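Local coordinates for beta-glucuronidase (PDB 6XXW), which probably hydrolyses beta-D-glucuronides, as a glycoside hydrolase of family 2 whose chain includes a sugar-binding domain and a TIM barrel, at residues K168-S180 and F555-N567. Residues are numbered along the deposited sequence; the frame is centred on the assembly and turned at random.
Sequences KVLNYYFDFFNYS and FMTKQSITRVVGN
Where the sugar-binding domain of this family 2 glycosidase meets its TIM barrel, D175 and K558 each reach across to the other segment. D175 is gripped side-on by R563 in a salt bridge: NE donates to OD1 on its syn side at 2.9 Å, whereas NH2 approaches OD2 from above the carboxylate, the carboxylate and guanidinium planes standing 56° apart. D175 also offers OD2 to N567 ND2, which lies nearly in line with the C-O bond at 2.9 Å. The same OD2 accepts a hydrogen bond from a hydroxyl of a bound Tris molecule, probably from crystallisation, which may mark a pocket beside this carboxylate; Y473 adds a partner for R563 NH2.

The 555-567 loop follows barrel strand 544-550, and its K558 reaches over to Y172. There NZ sits over the Y172 face, 3.6 Å from the ring centroid and 13° off the normal, a cation-pi contact, while donating to Y172 O at 3.1 Å. The bend at chi3 (87°) lays CE over the same face as a CH-pi contact, and Y172 OH accepts from N178 N. A serine in place of Y172 would probably leave the K558 ammonium without its aromatic face and N178 N without its hydroxyl acceptor.

The backbones also join directly, F177 N donating to M556 O (3.0 Å). M556 CG lies 3.2 Å from Y179 OH, whose hydroxyl is hydrogen-bonded to D60 and R574. A water accepts from K558 N and donates to F174 O, bridging the two segments.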
ATOM      1  N   LYS A 168       4.068 -22.854  26.598  1.00 28.62           N
ATOM      2  CA  LYS A 168       4.563 -23.873  25.686  1.00 29.28           C
ATOM      3  C   LYS A 168       4.569 -23.325  24.268  1.00 35.20           C
ATOM      4  O   LYS A 168       3.806 -22.416  23.937  1.00 29.86           O
ATOM      5  CB  LYS A 168       3.731 -25.164  25.784  1.00 37.40           C
ATOM      6  CG  LYS A 168       2.347 -25.096  25.155  1.00 46.08           C
ATOM      7  CD  LYS A 168       1.510 -26.308  25.558  1.00 43.32           C
ATOM      8  CE  LYS A 168       0.376 -26.553  24.573  1.00 53.10           C
ATOM      9  NZ  LYS A 168      -0.630 -25.451  24.603  1.00 53.35           N
ATOM     10  N   VAL A 169       5.479 -23.847  23.444  1.00 26.98           N
ATOM     11  CA  VAL A 169       5.587 -23.433  22.049  1.00 30.36           C
ATOM     12  C   VAL A 169       5.640 -24.680  21.176  1.00 32.52           C
ATOM     13  O   VAL A 169       6.223 -25.698  21.561  1.00 29.50           O
ATOM     14  CB  VAL A 169       6.814 -22.527  21.790  1.00 33.76           C
ATOM     15  CG1 VAL A 169       6.750 -21.262  22.642  1.00 32.73           C
ATOM     16  CG2 VAL A 169       8.129 -23.276  22.032  1.00 35.79           C
ATOM     17  N   LEU A 170       4.997 -24.615  20.015  1.00 23.88           N
ATOM     18  CA  LEU A 170       5.161 -25.650  19.004  1.00 24.29           C
ATOM     19  C   LEU A 170       6.255 -25.174  18.068  1.00 24.49           C
ATOM     20  O   LEU A 170       6.066 -24.206  17.326  1.00 27.09           O
ATOM     21  CB  LEU A 170       3.859 -25.905  18.251  1.00 29.32           C
ATOM     22  CG  LEU A 170       3.886 -27.072  17.271  1.00 29.29           C
ATOM     23  CD1 LEU A 170       4.076 -28.382  18.012  1.00 27.61           C
ATOM     24  CD2 LEU A 170       2.591 -27.094  16.429  1.00 26.14           C
ATOM     25  N   ASN A 171       7.409 -25.818  18.125  1.00 21.99           N
ATOM     26  CA  ASN A 171       8.498 -25.466  17.233  1.00 25.96           C
ATOM     27  C   ASN A 171       8.415 -26.304  15.967  1.00 24.89           C
ATOM     28  O   ASN A 171       8.102 -27.498  16.014  1.00 26.53           O
ATOM     29  CB  ASN A 171       9.854 -25.669  17.912  1.00 30.42           C
ATOM     30  CG  ASN A 171      10.158 -24.571  18.931  1.00 34.09           C
ATOM     31  OD1 ASN A 171       9.687 -23.437  18.803  1.00 45.77           O
ATOM     32  ND2 ASN A 171      10.935 -24.905  19.941  1.00 47.62           N
ATOM     33  N   TYR A 172       8.700 -25.666  14.838  1.00 23.01           N
ATOM     34  CA  TYR A 172       8.764 -26.356  13.562  1.00 20.91           C
ATOM     35  C   TYR A 172       9.572 -25.501  12.598  1.00 24.58           C
ATOM     36  O   TYR A 172       9.693 -24.283  12.762  1.00 23.04           O
ATOM     37  CB  TYR A 172       7.373 -26.670  13.002  1.00 17.05           C
ATOM     38  CG  TYR A 172       6.411 -25.511  12.820  1.00 21.70           C
ATOM     39  CD1 TYR A 172       5.598 -25.096  13.864  1.00 22.76           C
ATOM     40  CD2 TYR A 172       6.253 -24.886  11.578  1.00 23.18           C
ATOM     41  CE1 TYR A 172       4.677 -24.066  13.701  1.00 24.08           C
ATOM     42  CE2 TYR A 172       5.323 -23.843  11.400  1.00 17.69           C
ATOM     43  CZ  TYR A 172       4.533 -23.447  12.472  1.00 19.51           C
ATOM     44  OH  TYR A 172       3.608 -22.427  12.343  1.00 23.93           O
ATOM     45  N   TYR A 173      10.133 -26.164  11.593  1.00 18.35           N
ATOM     46  CA  TYR A 173      11.207 -25.599  10.792  1.00 22.72           C
ATOM     47  C   TYR A 173      10.863 -25.576   9.315  1.00 22.43           C
ATOM     48  O   TYR A 173      11.745 -25.349   8.481  1.00 26.71           O
ATOM     49  CB  TYR A 173      12.505 -26.384  11.065  1.00 23.44           C
ATOM     50  CG  TYR A 173      12.779 -26.417  12.550  1.00 24.84           C
ATOM     51  CD1 TYR A 173      13.428 -25.359  13.175  1.00 33.09           C
ATOM     52  CD2 TYR A 173      12.317 -27.465  13.340  1.00 34.22           C
ATOM     53  CE1 TYR A 173      13.654 -25.370  14.542  1.00 36.10           C
ATOM     54  CE2 TYR A 173      12.533 -27.481  14.705  1.00 34.07           C
ATOM     55  CZ  TYR A 173      13.202 -26.432  15.299  1.00 34.05           C
ATOM     56  OH  TYR A 173      13.419 -26.443  16.658  1.00 46.34           O
ATOM     57  N   PHE A 174       9.604 -25.792   8.972  1.00 17.41           N
ATOM     58  CA  PHE A 174       9.131 -25.551   7.619  1.00 19.64           C
ATOM     59  C   PHE A 174       8.520 -24.156   7.542  1.00 23.78           C
ATOM     60  O   PHE A 174       7.978 -23.641   8.521  1.00 20.36           O
ATOM     61  CB  PHE A 174       8.119 -26.615   7.180  1.00 16.29           C
ATOM     62  CG  PHE A 174       6.980 -26.843   8.137  1.00 14.32           C
ATOM     63  CD1 PHE A 174       5.780 -26.128   8.001  1.00 16.48           C
ATOM     64  CD2 PHE A 174       7.064 -27.820   9.121  1.00 17.15           C
ATOM     65  CE1 PHE A 174       4.705 -26.357   8.858  1.00 16.20           C
ATOM     66  CE2 PHE A 174       5.983 -28.072   9.981  1.00 16.93           C
ATOM     67  CZ  PHE A 174       4.805 -27.343   9.855  1.00 16.60           C
ATOM     68  N   ASP A 175       8.628 -23.540   6.367  1.00 18.96           N
ATOM     69  CA  ASP A 175       8.289 -22.132   6.191  1.00 17.98           C
ATOM     70  C   ASP A 175       6.899 -21.977   5.579  1.00 19.28           C
ATOM     71  O   ASP A 175       6.718 -21.402   4.508  1.00 20.75           O
ATOM     72  CB  ASP A 175       9.347 -21.452   5.329  1.00 17.94           C
ATOM     73  CG  ASP A 175       9.094 -19.967   5.149  1.00 20.40           C
ATOM     74  OD1 ASP A 175       8.794 -19.279   6.152  1.00 21.36           O
ATOM     75  OD2 ASP A 175       9.191 -19.492   3.999  1.00 19.74           O
ATOM     76  N   PHE A 176       5.911 -22.564   6.245  1.00 18.43           N
ATOM     77  CA  PHE A 176       4.516 -22.246   5.967  1.00 18.04           C
ATOM     78  C   PHE A 176       3.760 -22.455   7.265  1.00 15.41           C
ATOM     79  O   PHE A 176       4.169 -23.261   8.098  1.00 16.39           O
ATOM     80  CB  PHE A 176       3.914 -23.079   4.821  1.00 18.63           C
ATOM     81  CG  PHE A 176       4.096 -24.587   4.955  1.00 15.95           C
ATOM     82  CD1 PHE A 176       5.264 -25.196   4.521  1.00 15.71           C
ATOM     83  CD2 PHE A 176       3.073 -25.389   5.471  1.00 17.33           C
ATOM     84  CE1 PHE A 176       5.425 -26.572   4.615  1.00 16.61           C
ATOM     85  CE2 PHE A 176       3.223 -26.772   5.575  1.00 17.74           C
ATOM     86  CZ  PHE A 176       4.405 -27.364   5.149  1.00 17.42           C
ATOM     87  N   PHE A 177       2.675 -21.707   7.445  1.00 18.28           N
ATOM     88  CA  PHE A 177       1.988 -21.703   8.731  1.00 18.36           C
ATOM     89  C   PHE A 177       1.339 -23.055   9.008  1.00 19.54           C
ATOM     90  O   PHE A 177       0.777 -23.687   8.108  1.00 19.08           O
ATOM     91  CB  PHE A 177       0.919 -20.604   8.778  1.00 15.74           C
ATOM     92  CG  PHE A 177       0.253 -20.478  10.123  1.00 18.74           C
ATOM     93  CD1 PHE A 177       1.000 -20.155  11.254  1.00 19.19           C
ATOM     94  CD2 PHE A 177      -1.106 -20.695  10.267  1.00 18.41           C
ATOM     95  CE1 PHE A 177       0.394 -20.037  12.496  1.00 25.82           C
ATOM     96  CE2 PHE A 177      -1.717 -20.575  11.501  1.00 19.26           C
ATOM     97  CZ  PHE A 177      -0.964 -20.257  12.619  1.00 24.83           C
ATOM     98  N   ASN A 178       1.379 -23.476  10.277  1.00 15.32           N
ATOM     99  CA  ASN A 178       0.792 -24.752  10.697  1.00 19.43           C
ATOM    100  C   ASN A 178      -0.731 -24.634  10.833  1.00 19.74           C
ATOM    101  O   ASN A 178      -1.312 -24.839  11.899  1.00 20.01           O
ATOM    102  CB  ASN A 178       1.433 -25.208  12.004  1.00 17.42           C
ATOM    103  CG  ASN A 178       1.033 -26.629  12.402  1.00 20.77           C
ATOM    104  OD1 ASN A 178       0.984 -27.543  11.567  1.00 20.34           O
ATOM    105  ND2 ASN A 178       0.746 -26.815  13.687  1.00 20.07           N
ATOM    106  N   TYR A 179      -1.377 -24.275   9.721  1.00 18.68           N
ATOM    107  CA  TYR A 179      -2.838 -24.254   9.670  1.00 17.23           C
ATOM    108  C   TYR A 179      -3.401 -25.632  10.004  1.00 20.32           C
ATOM    109  O   TYR A 179      -2.838 -26.663   9.616  1.00 19.40           O
ATOM    110  CB  TYR A 179      -3.323 -23.850   8.279  1.00 15.71           C
ATOM    111  CG  TYR A 179      -3.399 -22.361   7.993  1.00 15.11           C
ATOM    112  CD1 TYR A 179      -4.222 -21.517   8.737  1.00 16.09           C
ATOM    113  CD2 TYR A 179      -2.663 -21.808   6.936  1.00 16.46           C
ATOM    114  CE1 TYR A 179      -4.284 -20.143   8.459  1.00 17.76           C
ATOM    115  CE2 TYR A 179      -2.729 -20.443   6.643  1.00 16.77           C
ATOM    116  CZ  TYR A 179      -3.533 -19.623   7.406  1.00 21.07           C
ATOM    117  OH  TYR A 179      -3.590 -18.289   7.090  1.00 19.60           O
ATOM    118  N   SER A 180      -4.541 -25.651  10.696  1.00 17.92           N
ATOM    119  CA  SER A 180      -5.167 -26.900  11.085  1.00 17.78           C
ATOM    120  C   SER A 180      -6.674 -26.833  10.889  1.00 16.79           C
ATOM    121  O   SER A 180      -7.271 -25.755  10.765  1.00 17.62           O
ATOM    122  CB  SER A 180      -4.858 -27.262  12.544  1.00 17.54           C
ATOM    123  OG  SER A 180      -5.425 -28.542  12.854  1.00 30.03           O
ATOM    124  N   PHE A 555       1.860 -16.246   0.731  1.00 13.81           N
ATOM    125  CA  PHE A 555       1.199 -17.221   1.598  1.00 20.98           C
ATOM    126  C   PHE A 555       1.601 -16.986   3.046  1.00 17.05           C
ATOM    127  O   PHE A 555       2.626 -16.368   3.329  1.00 19.51           O
ATOM    128  CB  PHE A 555       1.535 -18.670   1.189  1.00 17.95           C
ATOM    129  CG  PHE A 555       3.003 -19.004   1.248  1.00 16.99           C
ATOM    130  CD1 PHE A 555       3.834 -18.739   0.163  1.00 20.57           C
ATOM    131  CD2 PHE A 555       3.554 -19.594   2.383  1.00 16.19           C
ATOM    132  CE1 PHE A 555       5.197 -19.058   0.212  1.00 18.13           C
ATOM    133  CE2 PHE A 555       4.916 -19.908   2.439  1.00 14.81           C
ATOM    134  CZ  PHE A 555       5.730 -19.653   1.358  1.00 16.82           C
ATOM    135  N   MET A 556       0.789 -17.502   3.972  1.00 18.98           N
ATOM    136  CA  MET A 556       1.036 -17.271   5.391  1.00 19.29           C
ATOM    137  C   MET A 556       2.103 -18.212   5.955  1.00 18.18           C
ATOM    138  O   MET A 556       2.207 -19.378   5.562  1.00 18.27           O
ATOM    139  CB  MET A 556      -0.252 -17.453   6.201  1.00 19.89           C
ATOM    140  CG  MET A 556      -1.240 -16.309   6.120  1.00 34.38           C
ATOM    141  SD  MET A 556      -0.548 -14.698   6.518  1.00 63.29           S
ATOM    142  CE  MET A 556       0.419 -15.121   7.921  1.00  9.29           C
ATOM    143  N   THR A 557       2.872 -17.695   6.919  1.00 16.56           N
ATOM    144  CA  THR A 557       3.876 -18.430   7.683  1.00 15.83           C
ATOM    145  C   THR A 557       3.678 -18.118   9.159  1.00 21.43           C
ATOM    146  O   THR A 557       2.921 -17.209   9.518  1.00 18.07           O
ATOM    147  CB  THR A 557       5.310 -18.037   7.285  1.00 19.46           C
ATOM    148  OG1 THR A 557       5.539 -16.665   7.642  1.00 18.76           O
ATOM    149  CG2 THR A 557       5.520 -18.192   5.788  1.00 20.38           C
ATOM    150  N   LYS A 558       4.382 -18.858  10.026  1.00 17.71           N
ATOM    151  CA  LYS A 558       4.417 -18.450  11.425  1.00 20.22           C
ATOM    152  C   LYS A 558       5.087 -17.082  11.543  1.00 24.68           C
ATOM    153  O   LYS A 558       5.772 -16.617  10.630  1.00 20.75           O
ATOM    154  CB  LYS A 558       5.152 -19.476  12.289  1.00 24.28           C
ATOM    155  CG  LYS A 558       6.648 -19.451  12.148  1.00 24.03           C
ATOM    156  CD  LYS A 558       7.332 -20.168  13.306  1.00 32.63           C
ATOM    157  CE  LYS A 558       7.463 -21.645  13.055  1.00 31.73           C
ATOM    158  NZ  LYS A 558       7.865 -22.376  14.303  1.00 44.73           N
ATOM    159  N   GLN A 559       4.871 -16.428  12.679  1.00 21.78           N
ATOM    160  CA  GLN A 559       5.358 -15.069  12.848  1.00 22.51           C
ATOM    161  C   GLN A 559       6.833 -15.067  13.221  1.00 20.35           C
ATOM    162  O   GLN A 559       7.288 -15.880  14.033  1.00 20.94           O
ATOM    163  CB  GLN A 559       4.543 -14.341  13.912  1.00 20.38           C
ATOM    164  CG  GLN A 559       3.093 -14.141  13.513  1.00 20.44           C
ATOM    165  CD  GLN A 559       2.347 -13.299  14.503  1.00 24.50           C
ATOM    166  OE1 GLN A 559       2.474 -12.072  14.521  1.00 24.53           O
ATOM    167  NE2 GLN A 559       1.578 -13.950  15.362  1.00 23.64           N
ATOM    168  N   SER A 560       7.572 -14.141  12.622  1.00 15.86           N
ATOM    169  CA  SER A 560       9.000 -13.984  12.864  1.00 21.19           C
ATOM    170  C   SER A 560       9.418 -12.643  12.287  1.00 19.97           C
ATOM    171  O   SER A 560       8.723 -12.089  11.429  1.00 15.71           O
ATOM    172  CB  SER A 560       9.789 -15.154  12.252  1.00 24.07           C
ATOM    173  OG  SER A 560      10.055 -14.945  10.873  1.00 24.11           O
ATOM    174  N   ILE A 561      10.556 -12.116  12.762  1.00 20.75           N
ATOM    175  CA  ILE A 561      11.006 -10.828  12.239  1.00 18.40           C
ATOM    176  C   ILE A 561      11.468 -10.917  10.793  1.00 21.45           C
ATOM    177  O   ILE A 561      11.759  -9.883  10.182  1.00 19.75           O
ATOM    178  CB  ILE A 561      12.129 -10.224  13.106  1.00 19.73           C
ATOM    179  CG1 ILE A 561      13.334 -11.178  13.198  1.00 20.00           C
ATOM    180  CG2 ILE A 561      11.600  -9.869  14.513  1.00 19.10           C
ATOM    181  CD1 ILE A 561      14.580 -10.484  13.755  1.00 21.45           C
ATOM    182  N   THR A 562      11.532 -12.125  10.221  1.00 21.30           N
ATOM    183  CA  THR A 562      11.886 -12.300   8.817  1.00 19.93           C
ATOM    184  C   THR A 562      10.674 -12.494   7.900  1.00 23.70           C
ATOM    185  O   THR A 562      10.850 -12.717   6.695  1.00 22.51           O
ATOM    186  CB  THR A 562      12.833 -13.491   8.661  1.00 26.66           C
ATOM    187  OG1 THR A 562      12.183 -14.679   9.131  1.00 24.75           O
ATOM    188  CG2 THR A 562      14.115 -13.275   9.472  1.00 26.18           C
ATOM    189  N   ARG A 563       9.453 -12.403   8.418  1.00 19.17           N
ATOM    190  CA  ARG A 563       8.264 -12.688   7.615  1.00 19.19           C
ATOM    191  C   ARG A 563       7.266 -11.539   7.741  1.00 17.74           C
ATOM    192  O   ARG A 563       6.687 -11.328   8.814  1.00 19.15           O
ATOM    193  CB  ARG A 563       7.654 -14.028   8.036  1.00 16.34           C
ATOM    194  CG  ARG A 563       8.510 -15.231   7.564  1.00 21.44           C
ATOM    195  CD  ARG A 563       8.372 -15.387   6.039  1.00 18.19           C
ATOM    196  NE  ARG A 563       9.208 -16.449   5.463  1.00 22.46           N
ATOM    197  CZ  ARG A 563      10.392 -16.239   4.885  1.00 24.91           C
ATOM    198  NH1 ARG A 563      10.904 -15.011   4.823  1.00 22.68           N
ATOM    199  NH2 ARG A 563      11.073 -17.258   4.378  1.00 20.13           N
ATOM    200  N   VAL A 564       7.049 -10.824   6.640  1.00 16.22           N
ATOM    201  CA  VAL A 564       6.253  -9.575   6.654  1.00 17.18           C
ATOM    202  C   VAL A 564       4.801  -9.988   6.436  1.00 18.20           C
ATOM    203  O   VAL A 564       4.238  -9.866   5.346  1.00 17.48           O
ATOM    204  CB  VAL A 564       6.747  -8.580   5.603  1.00 19.00           C
ATOM    205  CG1 VAL A 564       6.107  -7.215   5.788  1.00 19.23           C
ATOM    206  CG2 VAL A 564       8.276  -8.486   5.658  1.00 22.35           C
ATOM    207  N   VAL A 565       4.171 -10.464   7.517  1.00 16.27           N
ATOM    208  CA  VAL A 565       2.870 -11.143   7.486  1.00 16.98           C
ATOM    209  C   VAL A 565       2.905 -12.246   6.434  1.00 20.78           C
ATOM    210  O   VAL A 565       2.224 -12.167   5.405  1.00 26.72           O
ATOM    211  CB  VAL A 565       1.699 -10.165   7.241  1.00 20.67           C
ATOM    212  CG1 VAL A 565       0.386 -10.848   7.575  1.00 25.13           C
ATOM    213  CG2 VAL A 565       1.855  -8.917   8.098  1.00 22.37           C
ATOM    214  N   GLY A 566       3.696 -13.287   6.695  1.00 21.21           N
ATOM    215  CA  GLY A 566       3.833 -14.394   5.767  1.00 21.28           C
ATOM    216  C   GLY A 566       4.989 -14.214   4.802  1.00 23.86           C
ATOM    217  O   GLY A 566       5.834 -13.316   4.925  1.00 17.05           O
ATOM    218  N   ASN A 567       5.022 -15.118   3.822  1.00 18.63           N
ATOM    219  CA  ASN A 567       6.058 -15.144   2.798  1.00 17.19           C
ATOM    220  C   ASN A 567       5.589 -14.296   1.618  1.00 19.33           C
ATOM    221  O   ASN A 567       4.521 -14.543   1.050  1.00 18.78           O
ATOM    222  CB  ASN A 567       6.330 -16.587   2.374  1.00 21.86           C
ATOM    223  CG  ASN A 567       7.545 -16.729   1.472  1.00 21.44           C
ATOM    224  OD1 ASN A 567       7.640 -16.083   0.424  1.00 23.52           O
ATOM    225  ND2 ASN A 567       8.463 -17.613   1.855  1.00 20.43           N
TER
HETATM  226  O   HOH W   1       6.134 -20.966   9.075  1.00 27.83           O